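Local atomic coordinates of aminotransferase (Neisseria meningitidis Z2491, PDB entry 3JTX), a protein that probably catalyses pyridoxal-phosphate-dependent transfer of amino groups between amino acids and keto acids, as a dimeric class I/II aminotransferase. Residues A[101-105]-A[130-136]; A[106-110]-A[267-271]. One frame throughout, in Å; residues are numbered along the deposited sequence. Where two conformers were deposited one is given.

Following the chain, strand 94-97 leads into helix 100-111, which serves both contacts. Contact 1 closes first, when the chain has run through strand 122-127 and entered helix 131-139. Contact 2 starts on the second half of helix 100-111 and closes much later, on helix 261-274, after all seven strands of the large sheet have been passed. The segments alternate along the chain, so the two contacts cross. Contact 1 packs helix 100-111 on helix 131-139, contact 2 packs it on helix 261-274, all in the PLP-binding domain. Two links join the contacts: a salt bridge from E102 OE2 to R271 NH2 (2.7 Å) and a probable hydrogen bond from Q109 NE2 to A136 O (2.9 Å). Both touch the second subunit.

Contact 1: A[101-105]-A[130-136]; sequences REALF and YQIYEGA. With MES (2-(N-morpholino)-ethanesulfonic acid), chain C.
This is a buried helix-helix contact in the PLP-binding domain, with a polar end at the active site. Residues 101-105 are helical within helix 100-111. Y130 is in a loop conformation (phi/psi -96/129) and leads into helix 131-139. The two short axes approach to 9.9 Å, with N-to-C directions 38° apart and a signed crossing angle of -38°. The backbones are nearest at F105 and A136, with CA atoms 5.1 Å apart. There F105, chi1 t, brings CD1 to 3.8 Å from A136 CB. I132 points toward the first helix. I132 CG2 lies 4.1 Å from L104 CB. I132 CD1 sits over one face of the R101 guanidinium, 3.3 Å from NH1. L104 CD1 meets the ring edge of Y133 at CE1 (4.4 Å). The OH of Y133 is hydrogen-bonded to D207.

The CA-CB bond of R101 points sideways, but chi1 t, chi2 t and chi3 m bring the guanidinium to the second segment. R101 NH2 donates to Y130 OH (3.1 Å) and Q131 OE1 (2.8 Å), both near the guanidinium plane. R101 NH2 also makes a weak hydrogen bond to MES O1 (3.4 Å); MES is a probable crystallisation additive. Q131, chi1 p, holds the same molecule through Q131 NE2 to MES O1S (3.0 Å). R101 NH1 donates to the T272 carbonyl of the second subunit. The backbone N of R101 binds OP3 of the modified lysine LLP at position 245. A helix N-terminus holding the cofactor phosphate, beside the subunit interface, is characteristic of the active site of fold-type I PLP enzymes.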
ATOM      1  N   ARG A 101       4.449   1.115  -7.989  1.00 17.43           N
ATOM      2  CA  ARG A 101       5.006  -0.119  -7.396  1.00 16.70           C
ATOM      3  C   ARG A 101       3.929  -1.001  -6.748  1.00 16.65           C
ATOM      4  O   ARG A 101       3.763  -2.166  -7.130  1.00 16.51           O
ATOM      5  CB  ARG A 101       6.092   0.201  -6.362  1.00 16.94           C
ATOM      6  CG  ARG A 101       6.657  -1.053  -5.671  1.00 18.17           C
ATOM      7  CD  ARG A 101       7.907  -0.748  -4.847  1.00 20.60           C
ATOM      8  NE  ARG A 101       8.969  -0.338  -5.754  1.00 23.51           N
ATOM      9  CZ  ARG A 101      10.154  -0.925  -5.875  1.00 27.37           C
ATOM     10  NH1 ARG A 101      10.524  -1.939  -5.090  1.00 29.24           N
ATOM     11  NH2 ARG A 101      10.994  -0.462  -6.791  1.00 27.92           N
ATOM     12  N   GLU A 102       3.187  -0.455  -5.776  1.00 15.93           N
ATOM     13  CA  GLU A 102       2.159  -1.239  -5.090  1.00 15.39           C
ATOM     14  C   GLU A 102       1.104  -1.744  -6.071  1.00 15.03           C
ATOM     15  O   GLU A 102       0.578  -2.846  -5.912  1.00 15.32           O
ATOM     16  CB  GLU A 102       1.522  -0.463  -3.916  1.00 15.47           C
ATOM     17  CG  GLU A 102       0.695   0.756  -4.304  1.00 16.21           C
ATOM     18  CD  GLU A 102      -0.804   0.481  -4.556  1.00 17.28           C
ATOM     19  OE1 GLU A 102      -1.236  -0.689  -4.582  1.00 16.79           O
ATOM     20  OE2 GLU A 102      -1.558   1.463  -4.731  1.00 16.32           O
ATOM     21  N   ALA A 103       0.807  -0.929  -7.077  1.00 14.92           N
ATOM     22  CA  ALA A 103      -0.210  -1.215  -8.077  1.00 15.51           C
ATOM     23  C   ALA A 103       0.193  -2.395  -8.953  1.00 15.20           C
ATOM     24  O   ALA A 103      -0.579  -3.317  -9.140  1.00 15.55           O
ATOM     25  CB  ALA A 103      -0.446   0.036  -8.949  1.00 15.00           C
ATOM     26  N   LEU A 104       1.424  -2.372  -9.455  1.00 15.63           N
ATOM     27  CA  LEU A 104       1.923  -3.448 -10.301  1.00 16.61           C
ATOM     28  C   LEU A 104       2.003  -4.745  -9.491  1.00 15.78           C
ATOM     29  O   LEU A 104       1.595  -5.813  -9.967  1.00 15.45           O
ATOM     30  CB  LEU A 104       3.318  -3.098 -10.841  1.00 17.14           C
ATOM     31  CG  LEU A 104       3.422  -2.011 -11.904  1.00 21.70           C
ATOM     32  CD1 LEU A 104       4.831  -1.384 -11.918  1.00 24.53           C
ATOM     33  CD2 LEU A 104       3.040  -2.552 -13.298  1.00 22.01           C
ATOM     34  N   PHE A 105       2.529  -4.647  -8.270  1.00 15.12           N
ATOM     35  CA  PHE A 105       2.670  -5.821  -7.408  1.00 15.16           C
ATOM     36  C   PHE A 105       1.324  -6.462  -7.094  1.00 15.45           C
ATOM     37  O   PHE A 105       1.124  -7.668  -7.295  1.00 16.22           O
ATOM     38  CB  PHE A 105       3.394  -5.467  -6.099  1.00 15.53           C
ATOM     39  CG  PHE A 105       3.599  -6.666  -5.199  1.00 15.38           C
ATOM     40  CD1 PHE A 105       4.722  -7.460  -5.334  1.00 17.80           C
ATOM     41  CD2 PHE A 105       2.648  -7.014  -4.250  1.00 16.43           C
ATOM     42  CE1 PHE A 105       4.912  -8.600  -4.525  1.00 15.35           C
ATOM     43  CE2 PHE A 105       2.829  -8.148  -3.420  1.00 17.57           C
ATOM     44  CZ  PHE A 105       3.961  -8.943  -3.580  1.00 15.78           C
ATOM     45  N   TYR A 130      12.666  -4.566 -15.080  1.00 21.69           N
ATOM     46  CA  TYR A 130      12.518  -3.788 -13.853  1.00 21.43           C
ATOM     47  C   TYR A 130      12.203  -4.759 -12.735  1.00 21.54           C
ATOM     48  O   TYR A 130      11.304  -5.599 -12.860  1.00 21.15           O
ATOM     49  CB  TYR A 130      11.398  -2.748 -14.006  1.00 21.45           C
ATOM     50  CG  TYR A 130      11.122  -1.860 -12.807  1.00 21.13           C
ATOM     51  CD1 TYR A 130      12.105  -1.036 -12.269  1.00 22.67           C
ATOM     52  CD2 TYR A 130       9.843  -1.792 -12.256  1.00 23.26           C
ATOM     53  CE1 TYR A 130      11.817  -0.177 -11.187  1.00 24.18           C
ATOM     54  CE2 TYR A 130       9.549  -0.941 -11.172  1.00 22.63           C
ATOM     55  CZ  TYR A 130      10.531  -0.148 -10.641  1.00 25.35           C
ATOM     56  OH  TYR A 130      10.218   0.677  -9.560  1.00 24.95           O
ATOM     57  N   GLN A 131      12.972  -4.631 -11.655  1.00 21.89           N
ATOM     58  CA  GLN A 131      12.921  -5.482 -10.446  1.00 22.54           C
ATOM     59  C   GLN A 131      11.539  -6.003 -10.046  1.00 21.72           C
ATOM     60  O   GLN A 131      11.368  -7.212  -9.812  1.00 21.42           O
ATOM     61  CB  GLN A 131      13.538  -4.686  -9.253  1.00 23.74           C
ATOM     62  CG  GLN A 131      12.806  -3.277  -8.943  1.00 25.79           C
ATOM     63  CD  GLN A 131      13.764  -2.074  -8.700  1.00 28.58           C
ATOM     64  OE1 GLN A 131      13.534  -1.226  -7.814  1.00 29.12           O
ATOM     65  NE2 GLN A 131      14.824  -2.003  -9.481  1.00 28.29           N
ATOM     66  N   ILE A 132      10.548  -5.106  -9.982  1.00 20.85           N
ATOM     67  CA  ILE A 132       9.201  -5.443  -9.509  0.50 20.46           C
ATOM     68  C   ILE A 132       8.565  -6.536 -10.368  1.00 20.22           C
ATOM     69  O   ILE A 132       7.866  -7.388  -9.859  1.00 19.83           O
ATOM     70  CB  ILE A 132       8.262  -4.193  -9.477  0.50 20.39           C
ATOM     71  CG1 ILE A 132       8.666  -3.238  -8.353  0.50 20.08           C
ATOM     72  CG2 ILE A 132       6.804  -4.608  -9.301  0.50 20.66           C
ATOM     73  CD1 ILE A 132       8.657  -3.866  -6.985  0.50 18.17           C
ATOM     74  N   TYR A 133       8.836  -6.527 -11.684  1.00 19.34           N
ATOM     75  CA  TYR A 133       8.226  -7.536 -12.569  1.00 18.48           C
ATOM     76  C   TYR A 133       8.599  -8.951 -12.106  1.00 18.64           C
ATOM     77  O   TYR A 133       7.750  -9.848 -12.052  1.00 18.38           O
ATOM     78  CB  TYR A 133       8.604  -7.357 -14.054  1.00 18.65           C
ATOM     79  CG  TYR A 133       8.445  -5.963 -14.619  1.00 17.81           C
ATOM     80  CD1 TYR A 133       7.599  -5.014 -14.025  1.00 17.70           C
ATOM     81  CD2 TYR A 133       9.149  -5.579 -15.759  1.00 18.14           C
ATOM     82  CE1 TYR A 133       7.493  -3.723 -14.541  1.00 16.31           C
ATOM     83  CE2 TYR A 133       9.019  -4.299 -16.287  1.00 16.17           C
ATOM     84  CZ  TYR A 133       8.205  -3.384 -15.672  1.00 16.22           C
ATOM     85  OH  TYR A 133       8.142  -2.116 -16.177  1.00 17.61           O
ATOM     86  N   GLU A 134       9.868  -9.139 -11.769  1.00 18.69           N
ATOM     87  CA  GLU A 134      10.361 -10.433 -11.313  1.00 18.77           C
ATOM     88  C   GLU A 134       9.832 -10.775  -9.921  1.00 18.55           C
ATOM     89  O   GLU A 134       9.304 -11.857  -9.695  1.00 18.37           O
ATOM     90  CB  GLU A 134      11.883 -10.426 -11.286  1.00 19.51           C
ATOM     91  CG  GLU A 134      12.468 -11.727 -10.761  1.00 20.13           C
ATOM     92  CD  GLU A 134      13.961 -11.632 -10.467  1.00 22.26           C
ATOM     93  OE1 GLU A 134      14.434 -10.618  -9.887  1.00 24.02           O
ATOM     94  OE2 GLU A 134      14.647 -12.606 -10.800  1.00 21.62           O
ATOM     95  N   GLY A 135       9.981  -9.848  -8.979  1.00 18.29           N
ATOM     96  CA  GLY A 135       9.536 -10.099  -7.613  1.00 17.92           C
ATOM     97  C   GLY A 135       8.053 -10.394  -7.509  1.00 17.55           C
ATOM     98  O   GLY A 135       7.643 -11.311  -6.799  1.00 17.06           O
ATOM     99  N   ALA A 136       7.243  -9.603  -8.204  1.00 17.31           N
ATOM    100  CA  ALA A 136       5.787  -9.729  -8.133  1.00 17.02           C
ATOM    101  C   ALA A 136       5.352 -11.095  -8.644  1.00 17.34           C
ATOM    102  O   ALA A 136       4.517 -11.769  -8.035  1.00 17.45           O
ATOM    103  CB  ALA A 136       5.111  -8.594  -8.948  1.00 17.28           C
TER
HETATM  104  O1  MES C 400      11.332   2.877  -7.259  1.00 37.64           O
HETATM  105  C2  MES C 400      11.941   2.717  -5.959  1.00 39.14           C
HETATM  106  C3  MES C 400      13.266   1.925  -5.924  1.00 39.00           C
HETATM  107  N4  MES C 400      14.144   2.251  -7.060  1.00 39.90           N
HETATM  108  C5  MES C 400      13.617   3.063  -8.154  1.00 40.15           C
HETATM  109  C6  MES C 400      12.182   2.627  -8.383  1.00 40.10           C
HETATM  110  C7  MES C 400      15.510   1.670  -7.043  1.00 40.27           C
HETATM  111  C8  MES C 400      16.550   2.331  -7.975  1.00 40.23           C
HETATM  112  S   MES C 400      17.467   1.196  -8.847  1.00 42.14           S
HETATM  113  O1S MES C 400      16.604   0.364  -9.729  1.00 40.62           O
HETATM  114  O2S MES C 400      18.408   1.987  -9.680  1.00 39.35           O
HETATM  115  O3S MES C 400      18.172   0.324  -7.872  1.00 41.08           O

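Contact 2: A[106-110]-A[267-271]; sequences SFVQT and FLLYR
Two helices of the PLP-binding domain of this fold-type I aminotransferase cross steeply here. Helix 106-110 and helix 267-271 approach to 10.6 Å between short axes, at a signed angle of 108°. The nearest CA pairs are F107-F267 (7.0 Å) and S106-R271 (8.2 Å).

Aromatic contacts dominate. F107 and F267, both chi1 t, form a T-shaped stack. The edge of F107 meets the face of F267, with centroids 5.2 Å apart and planes at 78°. F107 CB adds an off-centre CH-pi contact, 4.2 Å from the F267 centroid. The face of Y270 receives T110 instead, and the other subunit's F105 packs edge-to-face with Y270.

S106 and R271 find their polar partners at E102: S106 OG, chi1 p, bonds to E102 O, and R271 NH2 makes a salt bridge with E102 OE2. S106 OG also lies 3.3 Å from F267 CZ.

T110, chi1 p, turns OG1 back to F107 O (2.7 Å), while its CG2 sits 3.6 Å from the Y270 ring centroid, 10° off the ring normal.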
ATOM      1  N   SER A 106       0.385  -5.657  -6.593  1.00 15.00           N
ATOM      2  CA  SER A 106      -0.918  -6.189  -6.218  1.00 14.99           C
ATOM      3  C   SER A 106      -1.706  -6.708  -7.425  1.00 15.18           C
ATOM      4  O   SER A 106      -2.355  -7.756  -7.331  1.00 15.77           O
ATOM      5  CB  SER A 106      -1.738  -5.161  -5.434  1.00 13.95           C
ATOM      6  OG  SER A 106      -1.911  -3.967  -6.157  1.00 14.95           O
ATOM      7  N   PHE A 107      -1.638  -6.021  -8.564  1.00 15.31           N
ATOM      8  CA  PHE A 107      -2.351  -6.513  -9.727  1.00 15.62           C
ATOM      9  C   PHE A 107      -1.867  -7.910 -10.129  1.00 15.90           C
ATOM     10  O   PHE A 107      -2.662  -8.814 -10.372  1.00 15.82           O
ATOM     11  CB  PHE A 107      -2.305  -5.548 -10.922  1.00 15.70           C
ATOM     12  CG  PHE A 107      -3.217  -5.980 -12.024  1.00 17.62           C
ATOM     13  CD1 PHE A 107      -4.597  -5.895 -11.862  1.00 16.91           C
ATOM     14  CD2 PHE A 107      -2.717  -6.559 -13.182  1.00 16.60           C
ATOM     15  CE1 PHE A 107      -5.469  -6.362 -12.831  1.00 18.90           C
ATOM     16  CE2 PHE A 107      -3.592  -7.025 -14.172  1.00 18.73           C
ATOM     17  CZ  PHE A 107      -4.951  -6.929 -14.000  1.00 17.93           C
ATOM     18  N   VAL A 108      -0.556  -8.094 -10.143  1.00 15.86           N
ATOM     19  CA  VAL A 108       0.035  -9.399 -10.440  1.00 16.72           C
ATOM     20  C   VAL A 108      -0.462 -10.477  -9.465  1.00 18.18           C
ATOM     21  O   VAL A 108      -0.852 -11.586  -9.892  1.00 17.93           O
ATOM     22  CB  VAL A 108       1.574  -9.313 -10.453  1.00 16.59           C
ATOM     23  CG1 VAL A 108       2.216 -10.717 -10.491  1.00 16.18           C
ATOM     24  CG2 VAL A 108       2.015  -8.470 -11.639  1.00 15.29           C
ATOM     25  N   GLN A 109      -0.507 -10.157  -8.169  1.00 19.12           N
ATOM     26  CA  GLN A 109      -0.988 -11.159  -7.198  1.00 20.37           C
ATOM     27  C   GLN A 109      -2.403 -11.646  -7.556  1.00 21.12           C
ATOM     28  O   GLN A 109      -2.671 -12.853  -7.472  1.00 21.06           O
ATOM     29  CB  GLN A 109      -0.975 -10.649  -5.747  1.00 20.14           C
ATOM     30  CG  GLN A 109       0.347 -10.115  -5.239  1.00 20.15           C
ATOM     31  CD  GLN A 109       1.546 -10.959  -5.634  1.00 20.97           C
ATOM     32  OE1 GLN A 109       1.714 -12.089  -5.154  1.00 23.71           O
ATOM     33  NE2 GLN A 109       2.395 -10.418  -6.516  1.00 18.38           N
ATOM     34  N   THR A 110      -3.281 -10.734  -7.972  1.00 21.80           N
ATOM     35  CA  THR A 110      -4.655 -11.095  -8.344  1.00 22.88           C
ATOM     36  C   THR A 110      -4.741 -11.937  -9.629  1.00 23.93           C
ATOM     37  O   THR A 110      -5.679 -12.723  -9.813  1.00 25.16           O
ATOM     38  CB  THR A 110      -5.551  -9.855  -8.552  1.00 22.59           C
ATOM     39  OG1 THR A 110      -5.245  -9.237  -9.813  1.00 22.13           O
ATOM     40  CG2 THR A 110      -5.378  -8.828  -7.421  1.00 22.72           C
ATOM     41  N   PHE A 267     -10.222  -5.435  -9.460  1.00 15.75           N
ATOM     42  CA  PHE A 267      -9.056  -4.905  -8.777  1.00 15.64           C
ATOM     43  C   PHE A 267      -9.464  -4.011  -7.590  1.00 15.42           C
ATOM     44  O   PHE A 267      -8.871  -4.088  -6.497  1.00 16.19           O
ATOM     45  CB  PHE A 267      -8.179  -4.134  -9.765  1.00 16.09           C
ATOM     46  CG  PHE A 267      -6.765  -3.851  -9.285  1.00 15.52           C
ATOM     47  CD1 PHE A 267      -6.112  -4.664  -8.362  1.00 16.86           C
ATOM     48  CD2 PHE A 267      -6.062  -2.789  -9.823  1.00 16.41           C
ATOM     49  CE1 PHE A 267      -4.811  -4.387  -7.965  1.00 15.55           C
ATOM     50  CE2 PHE A 267      -4.756  -2.522  -9.429  1.00 16.19           C
ATOM     51  CZ  PHE A 267      -4.136  -3.326  -8.505  1.00 16.72           C
ATOM     52  N   LEU A 268     -10.473  -3.170  -7.798  1.00 14.98           N
ATOM     53  CA  LEU A 268     -10.961  -2.293  -6.735  1.00 15.41           C
ATOM     54  C   LEU A 268     -11.425  -3.091  -5.502  1.00 15.33           C
ATOM     55  O   LEU A 268     -11.135  -2.710  -4.363  1.00 15.98           O
ATOM     56  CB  LEU A 268     -12.094  -1.390  -7.247  1.00 15.26           C
ATOM     57  CG  LEU A 268     -12.790  -0.539  -6.180  1.00 15.83           C
ATOM     58  CD1 LEU A 268     -11.781   0.420  -5.544  1.00 13.57           C
ATOM     59  CD2 LEU A 268     -14.007   0.226  -6.803  1.00 14.94           C
ATOM     60  N   LEU A 269     -12.145  -4.188  -5.720  1.00 15.65           N
ATOM     61  CA  LEU A 269     -12.642  -5.008  -4.614  1.00 16.32           C
ATOM     62  C   LEU A 269     -11.468  -5.536  -3.780  1.00 16.02           C
ATOM     63  O   LEU A 269     -11.470  -5.461  -2.556  1.00 15.31           O
ATOM     64  CB  LEU A 269     -13.490  -6.179  -5.134  1.00 16.66           C
ATOM     65  CG  LEU A 269     -14.092  -7.118  -4.076  1.00 18.90           C
ATOM     66  CD1 LEU A 269     -14.940  -6.348  -3.021  1.00 19.04           C
ATOM     67  CD2 LEU A 269     -14.935  -8.213  -4.777  1.00 21.05           C
ATOM     68  N   TYR A 270     -10.471  -6.074  -4.464  1.00 15.87           N
ATOM     69  CA  TYR A 270      -9.263  -6.556  -3.812  1.00 15.77           C
ATOM     70  C   TYR A 270      -8.564  -5.438  -3.034  1.00 15.79           C
ATOM     71  O   TYR A 270      -8.100  -5.672  -1.914  1.00 15.77           O
ATOM     72  CB  TYR A 270      -8.306  -7.119  -4.868  1.00 16.21           C
ATOM     73  CG  TYR A 270      -6.990  -7.629  -4.335  1.00 16.06           C
ATOM     74  CD1 TYR A 270      -6.832  -8.962  -3.991  1.00 18.16           C
ATOM     75  CD2 TYR A 270      -5.895  -6.802  -4.240  1.00 17.98           C
ATOM     76  CE1 TYR A 270      -5.606  -9.452  -3.517  1.00 19.53           C
ATOM     77  CE2 TYR A 270      -4.680  -7.276  -3.752  1.00 19.29           C
ATOM     78  CZ  TYR A 270      -4.547  -8.611  -3.404  1.00 19.59           C
ATOM     79  OH  TYR A 270      -3.322  -9.081  -2.924  1.00 24.58           O
ATOM     80  N   ARG A 271      -8.508  -4.238  -3.623  1.00 15.09           N
ATOM     81  CA  ARG A 271      -7.792  -3.115  -3.043  1.00 15.12           C
ATOM     82  C   ARG A 271      -8.487  -2.569  -1.798  1.00 14.71           C
ATOM     83  O   ARG A 271      -7.833  -1.966  -0.947  1.00 15.55           O
ATOM     84  CB  ARG A 271      -7.557  -2.002  -4.072  1.00 14.85           C
ATOM     85  CG  ARG A 271      -6.567  -2.398  -5.160  1.00 17.07           C
ATOM     86  CD  ARG A 271      -6.523  -1.397  -6.298  1.00 17.11           C
ATOM     87  NE  ARG A 271      -5.924  -0.156  -5.846  1.00 15.27           N
ATOM     88  CZ  ARG A 271      -4.635   0.031  -5.621  1.00 14.53           C
ATOM     89  NH1 ARG A 271      -3.756  -0.940  -5.830  1.00 16.61           N
ATOM     90  NH2 ARG A 271      -4.223   1.206  -5.198  1.00 15.56           N
TER